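Local coordinates for protein alpha-14 giardin (Giardia lamblia, PDB 3CHJ) that binds calcium, probably binds phospholipids in a calcium-dependent way, and may link the membrane bilayer to the underlying axoneme as a structural element, at residues N46-F51 / M77-R82. Sequence-based numbering, arbitrary orientation.
Sequences NMQRTF and MLYKPR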
loop_
_atom_site.group_PDB
_atom_site.type_symbol
_atom_site.label_atom_id
_atom_site.label_comp_id
_atom_site.label_asym_id
_atom_site.label_seq_id
_atom_site.Cartn_x
_atom_site.Cartn_y
_atom_site.Cartn_z
ATOM N N ASN A 46 -11.303 -11.157 -15.550
ATOM C CA ASN A 46 -12.105 -11.865 -16.547
ATOM C C ASN A 46 -12.249 -13.336 -16.191
ATOM O O ASN A 46 -13.350 -13.896 -16.265
ATOM C CB ASN A 46 -11.529 -11.727 -17.956
ATOM C CG ASN A 46 -12.391 -12.449 -18.996
ATOM O OD1 ASN A 46 -11.925 -13.361 -19.678
ATOM N ND2 ASN A 46 -13.674 -12.074 -19.071
ATOM N N MET A 47 -11.133 -13.944 -15.791
ATOM C CA MET A 47 -11.113 -15.340 -15.369
ATOM C C MET A 47 -12.036 -15.574 -14.171
ATOM O O MET A 47 -12.767 -16.568 -14.133
ATOM C CB MET A 47 -9.674 -15.775 -15.066
ATOM C CG MET A 47 -9.507 -17.245 -14.699
ATOM S SD MET A 47 -9.820 -17.524 -12.960
ATOM C CE MET A 47 -8.504 -16.539 -12.214
ATOM N N GLN A 48 -12.009 -14.672 -13.192
ATOM C CA GLN A 48 -12.916 -14.788 -12.047
ATOM C C GLN A 48 -14.399 -14.765 -12.458
ATOM O O GLN A 48 -15.215 -15.570 -11.970
ATOM C CB GLN A 48 -12.630 -13.700 -11.005
ATOM C CG GLN A 48 -13.679 -13.651 -9.900
ATOM C CD GLN A 48 -13.159 -13.069 -8.616
ATOM O OE1 GLN A 48 -11.970 -12.774 -8.491
ATOM N NE2 GLN A 48 -14.043 -12.914 -7.635
ATOM N N ARG A 49 -14.738 -13.850 -13.358
ATOM C CA ARG A 49 -16.094 -13.752 -13.878
ATOM C C ARG A 49 -16.469 -15.039 -14.616
ATOM O O ARG A 49 -17.575 -15.557 -14.463
ATOM C CB ARG A 49 -16.220 -12.534 -14.798
ATOM C CG ARG A 49 -16.333 -11.200 -14.062
ATOM C CD ARG A 49 -15.992 -10.049 -15.007
ATOM N NE ARG A 49 -16.176 -8.736 -14.394
ATOM C CZ ARG A 49 -16.048 -7.585 -15.056
ATOM N NH1 ARG A 49 -15.738 -7.594 -16.346
ATOM N NH2 ARG A 49 -16.244 -6.433 -14.425
ATOM N N THR A 50 -15.528 -15.573 -15.380
ATOM C CA THR A 50 -15.749 -16.778 -16.193
ATOM C C THR A 50 -15.879 -18.037 -15.319
ATOM O O THR A 50 -16.591 -18.979 -15.679
ATOM C CB THR A 50 -14.621 -16.932 -17.240
ATOM O OG1 THR A 50 -14.608 -15.772 -18.081
ATOM C CG2 THR A 50 -14.817 -18.169 -18.120
ATOM N N PHE A 51 -15.191 -18.032 -14.175
ATOM C CA PHE A 51 -15.251 -19.133 -13.202
ATOM C C PHE A 51 -16.690 -19.508 -12.849
ATOM O O PHE A 51 -17.053 -20.691 -12.850
ATOM C CB PHE A 51 -14.490 -18.748 -11.927
ATOM C CG PHE A 51 -14.298 -19.892 -10.958
ATOM C CD1 PHE A 51 -13.146 -20.669 -11.006
ATOM C CD2 PHE A 51 -15.260 -20.177 -9.993
ATOM C CE1 PHE A 51 -12.956 -21.723 -10.116
ATOM C CE2 PHE A 51 -15.083 -21.242 -9.099
ATOM C CZ PHE A 51 -13.929 -22.009 -9.164
ATOM N N MET A 77 -8.041 -10.507 -3.446
ATOM C CA MET A 77 -7.465 -9.173 -3.678
ATOM C C MET A 77 -6.614 -9.178 -4.941
ATOM O O MET A 77 -6.499 -8.151 -5.634
ATOM C CB MET A 77 -6.599 -8.739 -2.500
ATOM C CG MET A 77 -7.345 -8.379 -1.222
ATOM S SD MET A 77 -6.146 -7.596 -0.092
ATOM C CE MET A 77 -7.056 -7.617 1.473
ATOM N N LEU A 78 -6.007 -10.320 -5.232
ATOM C CA LEU A 78 -5.060 -10.400 -6.348
ATOM C C LEU A 78 -5.759 -10.427 -7.681
ATOM O O LEU A 78 -5.159 -10.029 -8.693
ATOM C CB LEU A 78 -4.170 -11.639 -6.221
ATOM C CG LEU A 78 -3.256 -11.696 -4.999
ATOM C CD1 LEU A 78 -2.611 -13.078 -4.923
ATOM C CD2 LEU A 78 -2.192 -10.579 -5.046
ATOM N N TYR A 79 -7.007 -10.885 -7.715
ATOM C CA TYR A 79 -7.659 -11.098 -9.014
ATOM C C TYR A 79 -8.519 -9.889 -9.421
ATOM O O TYR A 79 -9.423 -9.998 -10.245
ATOM C CB TYR A 79 -8.462 -12.417 -9.024
ATOM C CG TYR A 79 -7.661 -13.711 -8.868
ATOM C CD1 TYR A 79 -6.266 -13.742 -8.951
ATOM C CD2 TYR A 79 -8.320 -14.920 -8.697
ATOM C CE1 TYR A 79 -5.555 -14.936 -8.823
ATOM C CE2 TYR A 79 -7.630 -16.114 -8.555
ATOM C CZ TYR A 79 -6.247 -16.130 -8.639
ATOM O OH TYR A 79 -5.568 -17.334 -8.494
ATOM N N LYS A 80 -8.228 -8.739 -8.820
ATOM C CA LYS A 80 -9.009 -7.518 -9.018
ATOM C C LYS A 80 -8.162 -6.491 -9.739
ATOM O O LYS A 80 -6.966 -6.412 -9.501
ATOM C CB LYS A 80 -9.388 -6.905 -7.657
ATOM C CG LYS A 80 -10.570 -7.540 -7.021
ATOM C CD LYS A 80 -10.747 -7.093 -5.609
ATOM C CE LYS A 80 -11.710 -8.041 -4.931
ATOM N NZ LYS A 80 -13.012 -8.133 -5.649
ATOM N N PRO A 81 -8.792 -5.651 -10.578
ATOM C CA PRO A 81 -8.043 -4.480 -11.010
ATOM C C PRO A 81 -7.660 -3.596 -9.804
ATOM O O PRO A 81 -8.423 -3.496 -8.849
ATOM C CB PRO A 81 -9.048 -3.735 -11.898
ATOM C CG PRO A 81 -10.043 -4.772 -12.299
ATOM C CD PRO A 81 -10.156 -5.687 -11.137
ATOM N N ARG A 82 -6.501 -2.956 -9.891
ATOM C CA ARG A 82 -5.944 -2.111 -8.821
ATOM C C ARG A 82 -6.933 -1.078 -8.272
ATOM O O ARG A 82 -7.156 -0.973 -7.056
ATOM C CB ARG A 82 -4.701 -1.406 -9.363
ATOM C CG ARG A 82 -4.163 -0.274 -8.517
ATOM C CD ARG A 82 -2.954 0.365 -9.194
ATOM N NE ARG A 82 -2.034 0.928 -8.206
ATOM C CZ ARG A 82 -1.415 0.196 -7.283
ATOM N NH1 ARG A 82 -1.626 -1.112 -7.225
ATOM N NH2 ARG A 82 -0.599 0.764 -6.412
HETATM O O HOH W 1 -12.096 -9.931 -9.671
#
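M47 turns its CG away from the backbone N (chi1 -176°) and then bends at chi2 and chi3, which brings CE across to Y79, whose own CG lies beside its backbone N, anti to the carbonyl carbon. The pair packs within the all-helical annexin fold, joining helix 41-55 to the turn that ends helix 69-78 and leads into helix 82-94. M47 CE sits over one face of the tyrosine ring, displaced toward the rim on the CD2-CE2 side; it is 3.8 Å from Y79 CE2 and 4.1 Å from the ring centroid. With the methyl 26° off the ring normal, this is a CH-pi contact. Q48 reaches the same residue by another route: its chain is extended beyond CG, and OE1 arrives near the plane of the ring, at its edge, 3.6 Å from Y79 CB. Its amide is turned steeply against the ring, the two planes 77° apart, and no direct hydrogen bond joins the segments. Y79, the first residue to leave helical geometry after helix 69-78, is buried, with I35 and A36 of helix 31-38 and L44 of helix 41-55 also touching its side chain. Its phenol is held at the far end by a hydrogen bond between OH and L32 O, which probably helps hold the ring with its face against the M47 methyl. V15 of helix 12-24 packs on M47. Between the polar groups lies a water, with more acceptors around it than protons, whose O is 2.7 Å from Y79 O and, in a weak bond, 3.1 Å from Q48 OE1.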